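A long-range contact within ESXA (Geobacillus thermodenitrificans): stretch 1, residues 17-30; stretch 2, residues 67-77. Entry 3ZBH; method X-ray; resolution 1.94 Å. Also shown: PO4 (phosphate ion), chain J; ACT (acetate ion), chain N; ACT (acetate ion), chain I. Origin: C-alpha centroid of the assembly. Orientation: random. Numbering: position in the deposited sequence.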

# COMPACT_ATOMS: atom_id res chain seq x y z
N VAL B 17 4.88 -14.70 -10.78
CA VAL B 17 3.85 -13.70 -10.59
C VAL B 17 3.02 -14.00 -9.33
O VAL B 17 2.65 -13.07 -8.61
CB VAL B 17 2.95 -13.56 -11.84
CG1 VAL B 17 1.89 -12.50 -11.56
CG2 VAL B 17 3.82 -13.12 -13.04
N ALA B 18 2.78 -15.27 -9.04
CA ALA B 18 2.08 -15.64 -7.80
C ALA B 18 2.85 -15.12 -6.58
O ALA B 18 2.27 -14.58 -5.65
CB ALA B 18 1.94 -17.14 -7.70
N ARG B 19 4.17 -15.27 -6.61
CA ARG B 19 5.00 -14.79 -5.49
C ARG B 19 4.94 -13.29 -5.32
O ARG B 19 4.91 -12.79 -4.20
CB ARG B 19 6.43 -15.30 -5.61
CG ARG B 19 6.59 -16.76 -5.15
CD ARG B 19 8.06 -17.15 -4.97
NE ARG B 19 8.83 -16.99 -6.21
CZ ARG B 19 8.91 -17.90 -7.18
NH1 ARG B 19 8.29 -19.07 -7.07
NH2 ARG B 19 9.63 -17.64 -8.26
N GLN B 20 4.86 -12.55 -6.41
CA GLN B 20 4.67 -11.10 -6.35
C GLN B 20 3.37 -10.73 -5.67
O GLN B 20 3.32 -9.83 -4.82
CB GLN B 20 4.67 -10.48 -7.74
CG GLN B 20 5.97 -10.60 -8.50
CD GLN B 20 5.88 -9.78 -9.76
OE1 GLN B 20 6.23 -8.60 -9.77
NE2 GLN B 20 5.33 -10.37 -10.81
N TYR B 21 2.28 -11.39 -6.08
CA TYR B 21 1.00 -11.15 -5.41
C TYR B 21 1.04 -11.43 -3.89
O TYR B 21 0.52 -10.63 -3.08
CB TYR B 21 -0.12 -11.94 -6.11
CG TYR B 21 -0.65 -11.17 -7.30
CD1 TYR B 21 -1.61 -10.19 -7.13
CD2 TYR B 21 -0.13 -11.38 -8.59
CE1 TYR B 21 -2.08 -9.45 -8.21
CE2 TYR B 21 -0.61 -10.66 -9.67
CZ TYR B 21 -1.58 -9.71 -9.47
OH TYR B 21 -2.04 -8.96 -10.52
N ASN B 22 1.68 -12.53 -3.49
CA ASN B 22 1.79 -12.82 -2.04
C ASN B 22 2.71 -11.85 -1.32
O ASN B 22 2.43 -11.43 -0.21
CB ASN B 22 2.22 -14.25 -1.77
CG ASN B 22 1.20 -15.26 -2.23
OD1 ASN B 22 1.57 -16.31 -2.73
ND2 ASN B 22 -0.08 -14.95 -2.09
N VAL B 23 3.81 -11.48 -1.97
CA VAL B 23 4.66 -10.42 -1.43
C VAL B 23 3.88 -9.11 -1.25
O VAL B 23 3.96 -8.45 -0.19
CB VAL B 23 5.92 -10.20 -2.32
CG1 VAL B 23 6.62 -8.89 -1.97
CG2 VAL B 23 6.86 -11.40 -2.22
N GLU B 24 3.15 -8.69 -2.27
CA GLU B 24 2.46 -7.41 -2.16
C GLU B 24 1.33 -7.47 -1.13
O GLU B 24 1.06 -6.48 -0.46
CB GLU B 24 1.99 -6.86 -3.53
CG GLU B 24 3.11 -6.57 -4.54
CD GLU B 24 4.26 -5.68 -4.03
OE1 GLU B 24 4.15 -5.01 -2.97
OE2 GLU B 24 5.32 -5.64 -4.69
N SER B 25 0.70 -8.64 -0.94
CA SER B 25 -0.27 -8.77 0.12
C SER B 25 0.40 -8.47 1.49
O SER B 25 -0.15 -7.72 2.29
CB SER B 25 -0.91 -10.15 0.16
OG SER B 25 -1.77 -10.22 1.29
N SER B 26 1.58 -9.06 1.73
CA SER B 26 2.34 -8.81 2.98
C SER B 26 2.70 -7.36 3.17
O SER B 26 2.55 -6.82 4.27
CB SER B 26 3.64 -9.63 3.01
OG SER B 26 3.34 -10.99 2.82
N ASN B 27 3.20 -6.72 2.10
CA ASN B 27 3.44 -5.30 2.14
C ASN B 27 2.24 -4.44 2.53
O ASN B 27 2.41 -3.45 3.24
CB ASN B 27 4.03 -4.79 0.81
CG ASN B 27 5.39 -5.40 0.50
OD1 ASN B 27 6.12 -5.79 1.40
ND2 ASN B 27 5.71 -5.50 -0.77
N VAL B 28 1.03 -4.81 2.07
CA VAL B 28 -0.21 -4.11 2.46
C VAL B 28 -0.50 -4.23 3.96
O VAL B 28 -0.75 -3.20 4.62
CB VAL B 28 -1.46 -4.55 1.62
CG1 VAL B 28 -2.78 -4.00 2.20
CG2 VAL B 28 -1.30 -4.09 0.19
N THR B 29 -0.47 -5.45 4.53
CA THR B 29 -0.79 -5.57 5.95
C THR B 29 0.31 -4.98 6.85
O THR B 29 -0.00 -4.35 7.87
CB THR B 29 -1.15 -7.02 6.39
OG1 THR B 29 -0.13 -7.90 5.96
CG2 THR B 29 -2.53 -7.43 5.78
N GLU B 30 1.57 -5.12 6.44
CA GLU B 30 2.67 -4.47 7.15
C GLU B 30 2.49 -2.95 7.17
O GLU B 30 2.67 -2.30 8.21
CB GLU B 30 4.02 -4.91 6.60
CG GLU B 30 4.27 -6.39 6.91
CD GLU B 30 5.43 -6.95 6.15
OE1 GLU B 30 6.19 -6.16 5.56
OE2 GLU B 30 5.60 -8.19 6.15
N LYS B 67 -9.21 -5.36 2.13
CA LYS B 67 -9.78 -6.03 0.96
C LYS B 67 -8.72 -6.27 -0.11
O LYS B 67 -8.75 -7.28 -0.80
CB LYS B 67 -10.94 -5.21 0.38
CG LYS B 67 -12.25 -5.32 1.15
CD LYS B 67 -13.16 -4.17 0.75
CE LYS B 67 -14.37 -3.99 1.66
NZ LYS B 67 -15.38 -5.04 1.36
N MET B 68 -7.81 -5.33 -0.28
CA MET B 68 -6.74 -5.52 -1.25
C MET B 68 -5.86 -6.69 -0.82
O MET B 68 -5.45 -7.50 -1.64
CB MET B 68 -5.91 -4.25 -1.39
CG MET B 68 -4.81 -4.36 -2.44
SD MET B 68 -5.48 -4.34 -4.13
CE MET B 68 -5.66 -2.57 -4.35
N ALA B 69 -5.52 -6.74 0.46
CA ALA B 69 -4.69 -7.83 0.94
C ALA B 69 -5.37 -9.20 0.70
O ALA B 69 -4.71 -10.15 0.26
CB ALA B 69 -4.32 -7.61 2.42
N VAL B 70 -6.67 -9.30 0.93
CA VAL B 70 -7.37 -10.55 0.64
C VAL B 70 -7.29 -10.86 -0.86
O VAL B 70 -6.93 -11.97 -1.28
CB VAL B 70 -8.86 -10.48 1.07
CG1 VAL B 70 -9.65 -11.64 0.51
CG2 VAL B 70 -8.98 -10.44 2.60
N LEU B 71 -7.62 -9.86 -1.68
CA LEU B 71 -7.59 -10.05 -3.15
C LEU B 71 -6.25 -10.55 -3.66
O LEU B 71 -6.20 -11.51 -4.42
CB LEU B 71 -7.90 -8.71 -3.84
CG LEU B 71 -7.69 -8.65 -5.36
CD1 LEU B 71 -8.69 -9.58 -5.99
CD2 LEU B 71 -7.93 -7.20 -5.80
N LEU B 72 -5.16 -9.89 -3.25
CA LEU B 72 -3.85 -10.23 -3.73
C LEU B 72 -3.47 -11.65 -3.32
O LEU B 72 -2.89 -12.37 -4.08
CB LEU B 72 -2.78 -9.25 -3.22
CG LEU B 72 -2.98 -7.76 -3.62
CD1 LEU B 72 -2.03 -6.87 -2.84
CD2 LEU B 72 -2.91 -7.48 -5.13
N ASN B 73 -3.80 -12.05 -2.09
CA ASN B 73 -3.55 -13.46 -1.70
C ASN B 73 -4.39 -14.48 -2.47
O ASN B 73 -3.92 -15.58 -2.76
CB ASN B 73 -3.80 -13.64 -0.21
CG ASN B 73 -2.62 -13.22 0.63
OD1 ASN B 73 -1.47 -13.57 0.35
ND2 ASN B 73 -2.90 -12.46 1.65
N GLU B 74 -5.65 -14.15 -2.74
CA GLU B 74 -6.52 -15.06 -3.51
C GLU B 74 -5.96 -15.22 -4.93
O GLU B 74 -5.93 -16.32 -5.46
CB GLU B 74 -7.95 -14.52 -3.58
CG GLU B 74 -8.64 -14.64 -2.23
CD GLU B 74 -10.07 -14.16 -2.20
OE1 GLU B 74 -10.47 -13.25 -2.98
OE2 GLU B 74 -10.78 -14.68 -1.32
N VAL B 75 -5.54 -14.11 -5.54
CA VAL B 75 -4.86 -14.16 -6.86
C VAL B 75 -3.58 -15.00 -6.77
O VAL B 75 -3.33 -15.83 -7.63
CB VAL B 75 -4.54 -12.74 -7.40
CG1 VAL B 75 -3.67 -12.82 -8.69
CG2 VAL B 75 -5.84 -11.99 -7.71
N GLY B 76 -2.78 -14.77 -5.73
CA GLY B 76 -1.55 -15.53 -5.58
C GLY B 76 -1.85 -17.02 -5.52
O GLY B 76 -1.16 -17.83 -6.14
N GLN B 77 -2.88 -17.36 -4.76
CA GLN B 77 -3.21 -18.76 -4.60
C GLN B 77 -3.68 -19.38 -5.95
O GLN B 77 -3.29 -20.50 -6.30
CB GLN B 77 -4.28 -18.96 -3.52
CG GLN B 77 -4.68 -20.44 -3.37
CD GLN B 77 -3.50 -21.29 -2.94
OE1 GLN B 77 -2.97 -21.08 -1.85
NE2 GLN B 77 -3.06 -22.22 -3.79
P PO4 J . 5.28 -8.03 -13.45
O1 PO4 J . 4.27 -8.98 -12.84
O2 PO4 J . 4.76 -7.50 -14.76
O3 PO4 J . 6.56 -8.79 -13.70
O4 PO4 J . 5.51 -6.86 -12.52
C ACT N . 6.26 -21.47 -5.09
O ACT N . 6.01 -22.43 -5.86
OXT ACT N . 6.40 -20.30 -5.52
CH3 ACT N . 6.38 -21.72 -3.61
C ACT I . -5.36 -7.58 -10.33
O ACT I . -6.01 -7.06 -11.26
OXT ACT I . -4.12 -7.40 -10.24
CH3 ACT I . -6.10 -8.40 -9.31
O HOH W 1 1.06 -12.84 1.75
O HOH W 2 -1.84 -16.80 -1.50

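Two helical segments of one chain, residues 17-30 and 67-77, pack at an angle of 160° between their N-to-C directions, close to antiparallel, with axes approaching to 7.8 Å. Together they bury 577 Å². The register follows from the nearest CA pairs: Ala-18 lies opposite Gly-76 at 4.3 Å (CA to CA) and Ser-25 opposite Ala-69 at 4.6 Å (CA to CA). Tyr-21 and Leu-72 each have 85 Å² covered, the largest values in the contact, and Ser-25 follows with 62 Å².

Leu-72 is a knob. Its CA-to-CB bond points toward the other helix, and its side chain, with chi1 m and chi2 t, sits in a hole formed by Tyr-21, Glu-24, Ser-25 and Val-28. The walls are measurable: Leu-72 CD1 is 4.1 Å from Glu-24 CB and 4.2 Å from Val-28 CG2, while Leu-72 CB lies 4.0 Å from Ser-25 CB. Leu-72 CD2 instead reaches Tyr-21 CD1 at 3.6 Å, near the plane of the ring and at its edge.

Val-75 lies over one face of the Tyr-21 ring. Val-75 CG1 is 3.5 Å from the ring centroid and only 4° off the normal, the geometry of a CH-pi contact. At the far end of the ring, Tyr-21 OH donates a hydrogen bond of 2.6 Å to OXT of the chain I acetate, an ion probably from the crystallisation liquor.

Gly-76 has no side chain where the helices run close: its CA is 4.3 Å from Ala-18 CA. Tyr-21 CB is 3.9 Å from Gly-76 N, and Ala-18 CB is 3.5 Å from Gly-76 O. An ideal CB built on Gly-76 would point toward the first helix and fall 2.4 Å from Asn-22 ND2, a clash.

Ser-25 brings polarity into the contact. Its OG is 3.1 Å from Ala-69 O, but whether its proton goes there is not settled. Ser-25 OG also lies 2.5 Å from Asn-73 ND2, yet the angle is too poor for a hydrogen bond, so the short distance alone is no evidence of one. Beside it, Asn-22 ND2 donates to Asn-73 OD1 at 3.1 Å, a weak bond because the angle at hydrogen is 131°. Water supplements this link: the oxygen of water 1 is 2.8 Å from Asn-22 O and 3.0 Å from Asn-73 OD1, donating to both; the oxygen of water 2 is 2.6 Å from Asn-22 ND2, from which it accepts, and 2.7 Å from Asn-73 O, to which it donates.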